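Local coordinates for protein CDP-4-keto-6-deoxy-D-glucose-3-dehydrase (Yersinia pseudotuberculosis, PDB 3BB8) that probably catalyses a PLP-dependent dehydration of CDP-4-keto-6-deoxy-D-glucose at C3, a step of lipopolysaccharide sugar biosynthesis, at residues N90-T95 against Y287-T292; S85-N90 against A118-T123; Y319-L324 against F345-T350; V139-Y144 against F330-E335; Q47-A52 against A296-A301. The protein carries 1 engineered substitution. One frame throughout, in Å; residues are numbered along the deposited sequence.

Interaction 1: residues N90-T95 against Y287-T292; sequences NLLALT and YNLKIT. With PLP (pyridoxal-5'-phosphate), chain E.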
# COMPACT_ATOMS: atom_id res chain seq x y z
N ASN A 90 6.01 6.29 -5.83
CA ASN A 90 5.86 7.65 -6.34
C ASN A 90 5.17 8.53 -5.29
O ASN A 90 5.57 9.67 -5.08
CB ASN A 90 5.04 7.67 -7.64
CG ASN A 90 5.85 7.23 -8.86
OD1 ASN A 90 5.29 6.92 -9.91
ND2 ASN A 90 7.16 7.20 -8.72
N LEU A 91 4.14 7.99 -4.65
CA LEU A 91 3.41 8.75 -3.62
C LEU A 91 4.31 9.19 -2.47
O LEU A 91 4.28 10.35 -2.06
CB LEU A 91 2.26 7.91 -3.05
CG LEU A 91 1.44 8.59 -1.94
CD1 LEU A 91 0.83 9.88 -2.47
CD2 LEU A 91 0.36 7.65 -1.45
N LEU A 92 5.14 8.26 -1.97
CA LEU A 92 6.06 8.54 -0.87
C LEU A 92 7.18 9.53 -1.26
O LEU A 92 7.56 10.39 -0.47
CB LEU A 92 6.68 7.22 -0.37
CG LEU A 92 5.75 6.28 0.42
CD1 LEU A 92 6.44 4.95 0.68
CD2 LEU A 92 5.37 6.94 1.74
N ALA A 93 7.69 9.40 -2.48
CA ALA A 93 8.75 10.27 -2.99
C ALA A 93 8.32 11.74 -3.00
O ALA A 93 9.02 12.60 -2.49
CB ALA A 93 9.16 9.83 -4.39
N LEU A 94 7.15 12.01 -3.58
CA LEU A 94 6.63 13.37 -3.67
C LEU A 94 6.15 13.91 -2.32
O LEU A 94 6.37 15.07 -2.00
CB LEU A 94 5.47 13.42 -4.68
CG LEU A 94 4.91 14.73 -5.24
CD1 LEU A 94 4.11 15.49 -4.17
CD2 LEU A 94 6.04 15.57 -5.79
N THR A 95 5.51 13.05 -1.53
CA THR A 95 4.98 13.45 -0.23
C THR A 95 6.09 13.84 0.73
O THR A 95 5.98 14.84 1.44
CB THR A 95 4.16 12.32 0.40
OG1 THR A 95 3.06 12.00 -0.46
CG2 THR A 95 3.63 12.75 1.79
N TYR A 287 1.17 7.27 6.28
CA TYR A 287 0.37 6.17 5.75
C TYR A 287 0.97 4.92 6.36
O TYR A 287 1.72 4.98 7.32
CB TYR A 287 0.59 6.03 4.23
CG TYR A 287 0.25 7.24 3.41
CD1 TYR A 287 1.19 8.24 3.17
CD2 TYR A 287 -1.03 7.40 2.88
CE1 TYR A 287 0.86 9.37 2.42
CE2 TYR A 287 -1.37 8.51 2.14
CZ TYR A 287 -0.43 9.49 1.91
OH TYR A 287 -0.79 10.60 1.19
N ASN A 288 0.59 3.78 5.81
CA ASN A 288 1.15 2.49 6.18
C ASN A 288 1.25 1.80 4.84
O ASN A 288 0.39 1.00 4.45
CB ASN A 288 0.26 1.68 7.10
CG ASN A 288 0.90 0.33 7.46
OD1 ASN A 288 0.31 -0.47 8.18
ND2 ASN A 288 2.10 0.08 6.93
N LEU A 289 2.32 2.12 4.13
CA LEU A 289 2.68 1.44 2.91
C LEU A 289 3.88 0.49 2.92
O LEU A 289 4.85 0.70 2.19
CB LEU A 289 2.90 2.58 1.91
CG LEU A 289 1.69 3.52 1.76
CD1 LEU A 289 2.13 4.83 1.10
CD2 LEU A 289 0.60 2.85 0.95
N LYS A 290 3.82 -0.54 3.76
CA LYS A 290 4.91 -1.52 3.83
C LYS A 290 4.46 -2.86 3.24
O LYS A 290 3.26 -3.09 3.05
CB LYS A 290 5.36 -1.76 5.28
CG LYS A 290 5.83 -0.52 6.01
CD LYS A 290 6.46 -0.85 7.36
CE LYS A 290 5.65 -0.30 8.53
NZ LYS A 290 4.29 -0.92 8.67
N ILE A 291 5.42 -3.72 2.94
CA ILE A 291 5.09 -5.02 2.38
C ILE A 291 5.50 -6.14 3.33
O ILE A 291 5.92 -5.88 4.46
CB ILE A 291 5.75 -5.26 0.98
CG1 ILE A 291 7.24 -5.62 1.11
CG2 ILE A 291 5.56 -4.03 0.12
CD1 ILE A 291 8.12 -4.48 1.52
N THR A 292 5.34 -7.37 2.87
CA THR A 292 5.67 -8.54 3.68
C THR A 292 7.03 -9.10 3.27
O THR A 292 7.55 -8.77 2.21
CB THR A 292 4.62 -9.65 3.48
OG1 THR A 292 4.71 -10.16 2.14
CG2 THR A 292 3.22 -9.11 3.72
N1 PLP E . -6.79 2.39 12.96
C2 PLP E . -6.61 1.78 14.19
C2A PLP E . -7.53 2.22 15.34
C3 PLP E . -5.61 0.78 14.34
O3 PLP E . -5.39 0.16 15.52
C4 PLP E . -4.77 0.41 13.20
C4A PLP E . -3.71 -0.71 13.41
C5 PLP E . -4.99 1.08 11.96
C6 PLP E . -6.03 2.08 11.89
C5A PLP E . -4.26 0.86 10.67
O4P PLP E . -3.80 -0.40 10.48
P PLP E . -2.35 -0.78 9.92
O1P PLP E . -2.46 -2.18 9.39
O2P PLP E . -1.36 -0.69 11.23
O3P PLP E . -1.92 0.23 8.83

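Interaction 2: residues S85-N90 against A118-T123; sequences SGSSAN and AGFPTT. With PLP (pyridoxal-5'-phosphate), chain C.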
# COMPACT_ATOMS: atom_id res chain seq x y z
N SER A 85 3.92 -0.75 -3.90
CA SER A 85 3.85 -0.75 -5.35
C SER A 85 4.65 0.41 -5.90
O SER A 85 5.11 1.27 -5.16
CB SER A 85 2.38 -0.58 -5.79
OG SER A 85 1.87 0.68 -5.35
N GLY A 86 4.77 0.45 -7.23
CA GLY A 86 5.47 1.55 -7.85
C GLY A 86 4.68 2.83 -7.60
O GLY A 86 5.27 3.90 -7.38
N SER A 87 3.35 2.73 -7.64
CA SER A 87 2.51 3.90 -7.41
C SER A 87 2.73 4.41 -5.98
O SER A 87 2.81 5.61 -5.73
CB SER A 87 1.03 3.55 -7.60
OG SER A 87 0.77 3.05 -8.91
N SER A 88 2.83 3.49 -5.02
CA SER A 88 3.05 3.92 -3.64
C SER A 88 4.43 4.56 -3.52
O SER A 88 4.62 5.51 -2.75
CB SER A 88 2.95 2.73 -2.68
OG SER A 88 1.61 2.27 -2.62
N ALA A 89 5.40 4.04 -4.27
CA ALA A 89 6.75 4.60 -4.23
C ALA A 89 6.67 6.06 -4.69
O ALA A 89 7.19 6.95 -4.02
CB ALA A 89 7.70 3.80 -5.12
N ASN A 90 6.01 6.29 -5.83
CA ASN A 90 5.86 7.65 -6.34
C ASN A 90 5.17 8.53 -5.29
O ASN A 90 5.57 9.67 -5.08
CB ASN A 90 5.04 7.67 -7.64
CG ASN A 90 5.85 7.23 -8.86
OD1 ASN A 90 5.29 6.92 -9.91
ND2 ASN A 90 7.16 7.20 -8.72
N ALA A 118 1.99 12.56 -21.35
CA ALA A 118 2.08 11.27 -22.01
C ALA A 118 2.77 10.29 -21.06
O ALA A 118 3.95 9.99 -21.21
CB ALA A 118 2.87 11.38 -23.31
N GLY A 119 2.03 9.79 -20.07
CA GLY A 119 2.64 8.86 -19.14
C GLY A 119 1.67 8.00 -18.36
O GLY A 119 0.56 7.69 -18.81
N PHE A 120 2.10 7.60 -17.17
CA PHE A 120 1.27 6.75 -16.32
C PHE A 120 0.64 7.62 -15.24
O PHE A 120 1.29 8.51 -14.69
CB PHE A 120 2.12 5.66 -15.68
CG PHE A 120 1.31 4.58 -15.05
CD1 PHE A 120 0.62 3.66 -15.84
CD2 PHE A 120 1.15 4.53 -13.66
CE1 PHE A 120 -0.22 2.71 -15.26
CE2 PHE A 120 0.30 3.59 -13.08
CZ PHE A 120 -0.38 2.68 -13.89
N PRO A 121 -0.65 7.39 -14.94
CA PRO A 121 -1.38 8.16 -13.92
C PRO A 121 -0.71 8.42 -12.57
O PRO A 121 -0.61 9.56 -12.14
CB PRO A 121 -2.72 7.40 -13.79
CG PRO A 121 -2.45 6.07 -14.42
CD PRO A 121 -1.54 6.40 -15.55
N THR A 122 -0.22 7.37 -11.91
CA THR A 122 0.39 7.54 -10.60
C THR A 122 1.75 8.26 -10.58
O THR A 122 2.34 8.49 -9.51
CB THR A 122 0.48 6.20 -9.86
OG1 THR A 122 1.28 5.27 -10.60
CG2 THR A 122 -0.93 5.62 -9.70
N THR A 123 2.25 8.65 -11.75
CA THR A 123 3.50 9.41 -11.82
C THR A 123 3.12 10.84 -11.45
O THR A 123 3.89 11.57 -10.82
CB THR A 123 4.08 9.43 -13.26
OG1 THR A 123 4.55 8.13 -13.59
CG2 THR A 123 5.22 10.45 -13.39
N1 PLP C . 4.85 4.68 -13.24
C2 PLP C . 5.04 3.97 -14.42
C2A PLP C . 5.66 4.71 -15.60
C3 PLP C . 4.67 2.59 -14.49
O3 PLP C . 4.83 1.87 -15.61
C4 PLP C . 4.09 1.94 -13.32
C4A PLP C . 3.72 0.42 -13.44
C5 PLP C . 3.91 2.73 -12.14
C6 PLP C . 4.31 4.12 -12.14
C5A PLP C . 3.33 2.27 -10.83
O4P PLP C . 3.63 0.99 -10.51
P PLP C . 2.60 -0.07 -9.87
O1P PLP C . 3.46 -1.15 -9.25
O2P PLP C . 1.75 -0.65 -11.15
O3P PLP C . 1.68 0.62 -8.86

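Interaction 3: residues Y319-L324 against F345-T350; sequences YLKDAL and FGFPIT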
# COMPACT_ATOMS: atom_id res chain seq x y z
N TYR A 319 17.06 -6.87 -32.10
CA TYR A 319 16.59 -7.87 -33.04
C TYR A 319 15.28 -7.43 -33.69
O TYR A 319 15.22 -7.16 -34.89
CB TYR A 319 16.40 -9.20 -32.31
CG TYR A 319 16.06 -10.37 -33.21
CD1 TYR A 319 17.00 -10.90 -34.09
CD2 TYR A 319 14.80 -10.96 -33.16
CE1 TYR A 319 16.70 -11.99 -34.90
CE2 TYR A 319 14.48 -12.06 -33.97
CZ TYR A 319 15.44 -12.57 -34.84
OH TYR A 319 15.13 -13.66 -35.62
N LEU A 320 14.23 -7.34 -32.88
CA LEU A 320 12.91 -6.94 -33.34
C LEU A 320 12.92 -5.69 -34.21
O LEU A 320 12.29 -5.67 -35.27
CB LEU A 320 11.98 -6.72 -32.15
CG LEU A 320 10.51 -6.45 -32.47
CD1 LEU A 320 9.92 -7.62 -33.28
CD2 LEU A 320 9.74 -6.25 -31.17
N LYS A 321 13.62 -4.65 -33.77
CA LYS A 321 13.67 -3.41 -34.54
C LYS A 321 14.36 -3.58 -35.89
O LYS A 321 13.97 -2.96 -36.88
CB LYS A 321 14.39 -2.31 -33.75
CG LYS A 321 14.38 -0.97 -34.48
CD LYS A 321 15.27 0.07 -33.83
CE LYS A 321 15.28 1.35 -34.64
NZ LYS A 321 16.22 2.35 -34.08
N ASP A 322 15.40 -4.40 -35.92
CA ASP A 322 16.13 -4.65 -37.16
C ASP A 322 15.18 -5.31 -38.14
O ASP A 322 15.02 -4.88 -39.27
CB ASP A 322 17.32 -5.57 -36.90
CG ASP A 322 18.08 -5.91 -38.17
OD1 ASP A 322 18.70 -5.00 -38.76
OD2 ASP A 322 18.03 -7.09 -38.58
N ALA A 323 14.54 -6.38 -37.67
CA ALA A 323 13.58 -7.12 -38.48
C ALA A 323 12.41 -6.25 -38.96
O ALA A 323 11.98 -6.36 -40.11
CB ALA A 323 13.07 -8.29 -37.68
N LEU A 324 11.90 -5.40 -38.08
CA LEU A 324 10.77 -4.53 -38.39
C LEU A 324 11.12 -3.32 -39.25
O LEU A 324 10.26 -2.50 -39.58
CB LEU A 324 10.12 -4.04 -37.08
CG LEU A 324 8.70 -4.47 -36.75
CD1 LEU A 324 8.45 -5.89 -37.17
CD2 LEU A 324 8.47 -4.30 -35.25
N PHE A 345 11.52 -1.63 -21.60
CA PHE A 345 10.40 -2.21 -20.86
C PHE A 345 9.47 -2.84 -21.88
O PHE A 345 8.92 -3.93 -21.67
CB PHE A 345 9.67 -1.10 -20.09
CG PHE A 345 8.40 -1.56 -19.41
CD1 PHE A 345 7.18 -1.49 -20.06
CD2 PHE A 345 8.43 -2.06 -18.11
CE1 PHE A 345 6.00 -1.90 -19.43
CE2 PHE A 345 7.26 -2.47 -17.47
CZ PHE A 345 6.05 -2.39 -18.13
N GLY A 346 9.31 -2.13 -23.00
CA GLY A 346 8.46 -2.60 -24.08
C GLY A 346 8.96 -1.99 -25.38
O GLY A 346 9.91 -1.20 -25.37
N PHE A 347 8.33 -2.35 -26.49
CA PHE A 347 8.72 -1.85 -27.81
C PHE A 347 7.63 -0.91 -28.36
O PHE A 347 6.62 -1.36 -28.89
CB PHE A 347 8.89 -3.04 -28.76
CG PHE A 347 9.61 -2.71 -30.03
CD1 PHE A 347 11.00 -2.63 -30.06
CD2 PHE A 347 8.90 -2.52 -31.22
CE1 PHE A 347 11.68 -2.36 -31.24
CE2 PHE A 347 9.57 -2.24 -32.41
CZ PHE A 347 10.96 -2.16 -32.43
N PRO A 348 7.83 0.42 -28.23
CA PRO A 348 6.87 1.41 -28.71
C PRO A 348 6.89 1.68 -30.22
O PRO A 348 7.95 1.94 -30.81
CB PRO A 348 7.24 2.65 -27.91
CG PRO A 348 8.74 2.55 -27.85
CD PRO A 348 8.96 1.07 -27.53
N ILE A 349 5.71 1.65 -30.83
CA ILE A 349 5.56 1.86 -32.27
C ILE A 349 4.44 2.85 -32.58
O ILE A 349 3.33 2.72 -32.06
CB ILE A 349 5.22 0.54 -32.98
CG1 ILE A 349 6.36 -0.46 -32.78
CG2 ILE A 349 4.97 0.79 -34.47
CD1 ILE A 349 5.99 -1.87 -33.17
N THR A 350 4.73 3.83 -33.42
CA THR A 350 3.74 4.81 -33.85
C THR A 350 3.31 4.57 -35.29
O THR A 350 4.12 4.70 -36.21
CB THR A 350 4.26 6.25 -33.70
OG1 THR A 350 4.49 6.54 -32.32
CG2 THR A 350 3.25 7.24 -34.27

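Interaction 4: residues V139-Y144 against F330-E335; sequences VDIPTY and FIELPE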
# COMPACT_ATOMS: atom_id res chain seq x y z
N VAL A 139 5.96 15.81 -25.24
CA VAL A 139 7.02 14.82 -25.33
C VAL A 139 7.52 14.74 -26.77
O VAL A 139 7.05 15.48 -27.65
CB VAL A 139 6.52 13.42 -24.92
CG1 VAL A 139 6.08 13.42 -23.47
CG2 VAL A 139 5.38 13.00 -25.83
N ASP A 140 8.48 13.86 -27.01
CA ASP A 140 9.05 13.68 -28.35
C ASP A 140 8.87 12.25 -28.84
O ASP A 140 8.97 11.30 -28.07
CB ASP A 140 10.53 14.05 -28.35
CG ASP A 140 11.25 13.57 -29.60
OD1 ASP A 140 11.70 12.41 -29.61
OD2 ASP A 140 11.36 14.36 -30.56
N ILE A 141 8.59 12.10 -30.13
CA ILE A 141 8.74 10.82 -30.81
C ILE A 141 10.02 10.77 -31.63
O ILE A 141 10.43 11.78 -32.21
CB ILE A 141 7.53 10.52 -31.72
CG1 ILE A 141 6.22 10.68 -30.95
CG2 ILE A 141 7.65 9.13 -32.32
CD1 ILE A 141 5.01 10.88 -31.84
N PRO A 142 10.64 9.60 -31.68
CA PRO A 142 10.01 8.37 -31.17
C PRO A 142 10.74 7.84 -29.94
O PRO A 142 10.76 6.63 -29.71
CB PRO A 142 10.17 7.40 -32.34
CG PRO A 142 11.38 7.87 -33.06
CD PRO A 142 11.38 9.36 -32.94
N THR A 143 11.33 8.74 -29.16
CA THR A 143 11.84 8.39 -27.84
C THR A 143 10.71 8.30 -26.82
O THR A 143 10.80 7.56 -25.84
CB THR A 143 12.88 9.41 -27.35
OG1 THR A 143 12.22 10.62 -26.97
CG2 THR A 143 13.89 9.71 -28.45
N TYR A 144 9.64 9.06 -27.05
CA TYR A 144 8.48 9.04 -26.17
C TYR A 144 8.75 9.59 -24.77
O TYR A 144 8.07 9.23 -23.81
CB TYR A 144 7.89 7.64 -26.11
CG TYR A 144 7.55 7.10 -27.48
CD1 TYR A 144 8.43 6.24 -28.14
CD2 TYR A 144 6.40 7.50 -28.14
CE1 TYR A 144 8.17 5.79 -29.43
CE2 TYR A 144 6.13 7.06 -29.44
CZ TYR A 144 7.03 6.21 -30.08
OH TYR A 144 6.78 5.79 -31.37
N PHE A 330 5.29 2.45 -43.05
CA PHE A 330 3.99 2.52 -42.39
C PHE A 330 4.06 2.82 -40.90
O PHE A 330 3.13 3.42 -40.34
CB PHE A 330 3.25 1.21 -42.62
CG PHE A 330 3.12 0.85 -44.06
CD1 PHE A 330 2.38 1.65 -44.93
CD2 PHE A 330 3.77 -0.27 -44.57
CE1 PHE A 330 2.29 1.36 -46.28
CE2 PHE A 330 3.69 -0.58 -45.93
CZ PHE A 330 2.95 0.24 -46.79
N ILE A 331 5.15 2.42 -40.25
CA ILE A 331 5.30 2.64 -38.83
C ILE A 331 6.65 3.23 -38.46
O ILE A 331 7.66 2.94 -39.10
CB ILE A 331 5.06 1.32 -38.04
CG1 ILE A 331 5.96 0.20 -38.55
CG2 ILE A 331 3.63 0.87 -38.22
CD1 ILE A 331 7.33 0.18 -37.96
N GLU A 332 6.65 4.08 -37.45
CA GLU A 332 7.87 4.71 -36.96
C GLU A 332 8.45 3.85 -35.85
O GLU A 332 7.78 3.57 -34.85
CB GLU A 332 7.55 6.12 -36.46
CG GLU A 332 7.43 7.13 -37.58
CD GLU A 332 6.58 8.32 -37.21
OE1 GLU A 332 6.75 8.84 -36.09
OE2 GLU A 332 5.75 8.74 -38.03
N LEU A 333 9.69 3.42 -36.03
CA LEU A 333 10.33 2.56 -35.04
C LEU A 333 10.97 3.35 -33.90
O LEU A 333 11.42 4.47 -34.09
CB LEU A 333 11.37 1.67 -35.72
CG LEU A 333 10.76 0.67 -36.70
CD1 LEU A 333 11.86 -0.07 -37.45
CD2 LEU A 333 9.87 -0.31 -35.95
N PRO A 334 11.01 2.76 -32.69
CA PRO A 334 11.58 3.38 -31.49
C PRO A 334 13.06 3.75 -31.56
O PRO A 334 13.85 3.08 -32.22
CB PRO A 334 11.27 2.37 -30.39
CG PRO A 334 11.31 1.07 -31.12
CD PRO A 334 10.57 1.38 -32.40
N GLU A 335 13.42 4.81 -30.85
CA GLU A 335 14.80 5.27 -30.83
C GLU A 335 15.27 5.66 -29.42
O GLU A 335 14.68 6.54 -28.78
CB GLU A 335 14.98 6.45 -31.79
CG GLU A 335 15.12 6.05 -33.24
CD GLU A 335 14.94 7.22 -34.19
OE1 GLU A 335 15.29 8.36 -33.82
OE2 GLU A 335 14.47 7.00 -35.33

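Interaction 5: residues Q47-A52 against A296-A301; sequences QLMVEA and AACGLA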
# COMPACT_ATOMS: atom_id res chain seq x y z
N GLN A 47 11.25 -21.03 -3.99
CA GLN A 47 11.94 -21.54 -2.81
C GLN A 47 11.98 -20.50 -1.70
O GLN A 47 11.53 -20.75 -0.58
CB GLN A 47 13.36 -21.99 -3.18
CG GLN A 47 13.38 -23.24 -4.06
CD GLN A 47 14.78 -23.79 -4.26
OE1 GLN A 47 15.69 -23.07 -4.68
NE2 GLN A 47 14.96 -25.07 -3.96
N LEU A 48 12.51 -19.31 -2.02
CA LEU A 48 12.59 -18.25 -1.03
C LEU A 48 11.22 -17.91 -0.45
O LEU A 48 11.08 -17.77 0.76
CB LEU A 48 13.25 -17.00 -1.62
CG LEU A 48 14.68 -17.19 -2.13
CD1 LEU A 48 15.37 -15.83 -2.22
CD2 LEU A 48 15.45 -18.10 -1.18
N MET A 49 10.20 -17.78 -1.29
CA MET A 49 8.88 -17.46 -0.77
C MET A 49 8.46 -18.50 0.25
O MET A 49 7.74 -18.20 1.21
CB MET A 49 7.85 -17.37 -1.90
CG MET A 49 8.03 -16.15 -2.77
SD MET A 49 6.59 -15.86 -3.80
CE MET A 49 6.84 -17.13 -5.06
N VAL A 50 8.89 -19.74 0.05
CA VAL A 50 8.57 -20.81 0.98
C VAL A 50 9.36 -20.58 2.26
O VAL A 50 8.83 -20.75 3.36
CB VAL A 50 8.89 -22.20 0.39
CG1 VAL A 50 8.91 -23.25 1.48
CG2 VAL A 50 7.82 -22.57 -0.64
N GLU A 51 10.62 -20.19 2.12
CA GLU A 51 11.45 -19.92 3.29
C GLU A 51 10.79 -18.86 4.15
O GLU A 51 10.60 -19.06 5.35
CB GLU A 51 12.84 -19.45 2.87
CG GLU A 51 13.79 -20.58 2.55
CD GLU A 51 15.16 -20.38 3.17
OE1 GLU A 51 15.91 -19.48 2.70
OE2 GLU A 51 15.47 -21.11 4.14
N ALA A 52 10.44 -17.74 3.52
CA ALA A 52 9.79 -16.64 4.22
C ALA A 52 8.48 -17.12 4.85
O ALA A 52 8.16 -16.75 5.98
CB ALA A 52 9.52 -15.50 3.25
N ALA A 296 9.21 -9.66 -0.26
CA ALA A 296 10.64 -9.38 -0.26
C ALA A 296 11.45 -10.56 -0.80
O ALA A 296 12.41 -10.37 -1.55
CB ALA A 296 11.11 -9.04 1.16
N ALA A 297 11.06 -11.77 -0.42
CA ALA A 297 11.74 -12.99 -0.86
C ALA A 297 11.73 -13.12 -2.38
O ALA A 297 12.78 -13.27 -3.01
CB ALA A 297 11.08 -14.21 -0.22
N CYS A 298 10.53 -13.07 -2.95
CA CYS A 298 10.36 -13.19 -4.39
C CYS A 298 11.27 -12.19 -5.06
O CYS A 298 12.00 -12.52 -5.99
CB CYS A 298 8.90 -12.93 -4.77
SG CYS A 298 8.47 -13.35 -6.48
N GLY A 299 11.24 -10.95 -4.58
CA GLY A 299 12.09 -9.92 -5.16
C GLY A 299 13.57 -10.24 -5.06
O GLY A 299 14.32 -9.96 -5.98
N LEU A 300 13.99 -10.81 -3.93
CA LEU A 300 15.41 -11.14 -3.74
C LEU A 300 15.88 -12.13 -4.79
O LEU A 300 16.91 -11.92 -5.43
CB LEU A 300 15.66 -11.69 -2.33
CG LEU A 300 17.13 -11.94 -1.98
CD1 LEU A 300 17.94 -10.65 -2.11
CD2 LEU A 300 17.21 -12.48 -0.57
N ALA A 301 15.12 -13.21 -4.98
CA ALA A 301 15.46 -14.21 -5.99
C ALA A 301 15.58 -13.53 -7.36
O ALA A 301 16.58 -13.71 -8.06
CB ALA A 301 14.37 -15.30 -6.05

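Interaction 1: residues N90-T95 against Y287-T292
Leu91 and Leu92 of helix 86-96 meet Tyr287 and Leu289 in a buried apolar contact. Tyr287 and Leu289 lie in the loop that leads into helix 293-323. No hydrogen bond crosses between the segments. CD2 of Leu91 sits over one face of the Tyr287 ring, displaced toward the rim. It lies 4.2 Å from the ring centroid and 22° off the normal, a CH-pi contact. The two side chains cross at about a right angle. Leu91 CG, which carries this methyl branch, is anti to the backbone N (chi1 179°). Thr95, one turn further on, brings CG2 to the edge of the same ring, 4.4 Å from Tyr287 CE1. Leu92 and Leu289 lie alongside each other, pointing opposite ways, with Leu92 CD2 3.9 Å from Leu289 CD1. In this aspartate aminotransferase fold, helix 86-96 starts at the cofactor phosphate, and the 287-292 loop runs along the dimer interface. Leu289 packs on Leu289 of the second subunit. Next to it, Asn288 lies beside the PLP phosphate held mainly by that subunit, and its backbone O accepts a hydrogen bond from Ser85 OG there. Within the helix, Leu91 O accepts from both Thr95 N, at 3.0 Å, and Thr95 OG1, at 2.6 Å. The two donors reach it from opposite faces of the carbonyl plane.

Interaction 2: residues S85-N90 against A118-T123
This contact forms part of the phosphate end and one face of the PLP pocket, where Ser87 at the start of helix 86-96 meets Thr122 at the start of helix 121-129. Thr122 OG1 donates to Ser87 OG at 2.8 Å. Ser87 OG in turn donates to phosphate oxygen O3P of PLP at 2.6 Å. Thr122, itself lining the pocket, thus helps position the Ser87 hydroxyl that bonds the phosphate. With OG1 between the backbone N and the carbonyl carbon (chi1 61°), it points at Ser87 OG. Two backbone amides add to the phosphate grip. Gly86 N reaches O1P at 2.9 Å, and Ser87 N reaches O3P at 3.0 Å. Ser85 is the N-cap: its OG accepts from Ser88 N at 3.0 Å. The helix dipole would probably add to the attraction for the phosphate. Phe120 lies over the pyridine ring of PLP, with CD2 3.5 Å from PLP C6. Pro121 CD covers the opposite face of the Phe120 ring, 3.4 Å above its plane. Thr123 OG1 is hydrogen-bonded to Asp191, whose OD1 also bonds the cofactor. A phosphate held at a helix N-terminus, with an aromatic ring against the pyridine, is typical of the cofactor site of fold-type I PLP enzymes.

Interaction 3: residues Y319-L324 against F345-T350
Phe347 of strand 347-351 projects its ring into the side of helix 293-323, near the helix C-terminal end. Leu320 covers one face of the ring. Its CD2 lies 3.9 Å from the ring centroid and 17° off the normal, a CH-pi contact offset toward the rim near Phe347 CG. Phe347 CG, the ring atom nearest that methyl, is placed anti to the backbone N (chi1 -165°). Lys321 CB stands at the edge, in the ring plane, 3.7 Å from Phe347 CZ. Leu324 CD2 comes to Phe347 CE2 at 3.7 Å. The same methyl also meets Ile349 CD1, at 4.0 Å. Phe347 and Ile349, two residues apart on the strand, therefore face the helix together. This is helix-on-sheet packing in the smaller C-terminal part of the aspartate aminotransferase fold. The strand is the middle one of a three-stranded antiparallel sheet, between 331-332 and 408-411. Beyond the first shell, Phe317 meets the Phe347 ring, and Ile411 of the neighbouring strand packs against it. Val426 of helix 419-432 touches both Leu320 and Leu324. The extended chain of Lys321 runs away from the strand, and its NZ is hydrogen-bonded to Pro334 O.

Interaction 4: residues V139-Y144 against F330-E335
Pro142 and Glu335 make the main van der Waals contact. Pro142 CG lies 3.8 Å from Glu335 CD, so the proline ring rests against the carboxylate end of the glutamate. The same CG approaches the backbone O of Leu333 at 3.6 Å. The peptide bond before Pro142 is cis, so the chain turns sharply where it meets 330-335. Ile141 CG2 touches Glu332 OE1 at 3.9 Å, the two side chains crossing at about a right angle. Polar links between the segments are few. Glu335 N makes a weak hydrogen bond to Pro142 O at 3.4 Å, and the position of that oxygen is doubtful. Beside it, Thr143 CA makes a CA-H...O contact with Glu335 O at 3.5 Å. Inside the turn, Thr143 OG1 donates to Asp140 OD1 at 3.2 Å, on the anti side of the carboxylate and 15° out of its plane. Glu332 and Tyr144 have polar partners outside the segments. Glu332 OE2 forms salt bridges with Arg403 and Lys352, and Tyr144 OH is hydrogen-bonded to Thr350. The contact joins a cis-proline turn after strand 133-140 of the large mixed sheet to the edge strand 331-332 of a small antiparallel sheet, two sheets of an aspartate aminotransferase fold.

Interaction 5: residues Q47-A52 against A296-A301
Leu48 lays its side chain across the surface of helix 293-323 and overlaps Ala297, Leu300 and Ala301. Its CB packs on Ala297 CB at 3.8 Å. With CD1 anti to CA (chi2 -160°), that methyl reaches further along, to Ala301 CB at 4.0 Å and Leu300 CB at 4.2 Å. Ala297 is the counterpart on the other helix. Its methyl lies 3.7 Å from Leu48 O and 4.0 Å from Ala52 CB, so it sits against the backbone of helix 43-55 as well as its side chains. This is close helix-helix packing built on small residues. The segment axes approach to 7.9 Å, and the two segments run roughly antiparallel, with 150° between their directions. It joins helix 43-55, from the N-terminal part of the chain, to the start of the long helix 293-323 of the aspartate aminotransferase fold. On another side of Ala297, Met49 SD meets Cys298 CB at 3.9 Å. No hydrogen bond links the two segments. Phe63 of helix 62-75 touches Ala52, and Ala66 of that helix touches Leu300. The second subunit also comes close: its Ser53 packs on Met49, and its Leu58 on Cys298.

Interactions 1 and 2 share Asn90 and helix 86-96, and touch through Leu289 CD2 and Ser88 OG, 3.8 Å apart. Asn90 places both at the chain's own PLP, while Asn288 takes interaction 1 to the PLP bound mainly by the second subunit. Interactions 3 and 4 form another pair, with centres 10 Å apart. They share a sheet, where Glu332 N probably bonds Thr350 O (2.9 Å). Interaction 4 also meets interaction 2, with Val139 CG1 3.8 Å from Ala118 CB. Helix 293-323 connects interactions 5 and 3, whose centres are about 33 Å apart. The side chains of Tyr144 and Cys298 are about 11 and 13 Å from a PLP, so interactions 4 and 5 do not line the site.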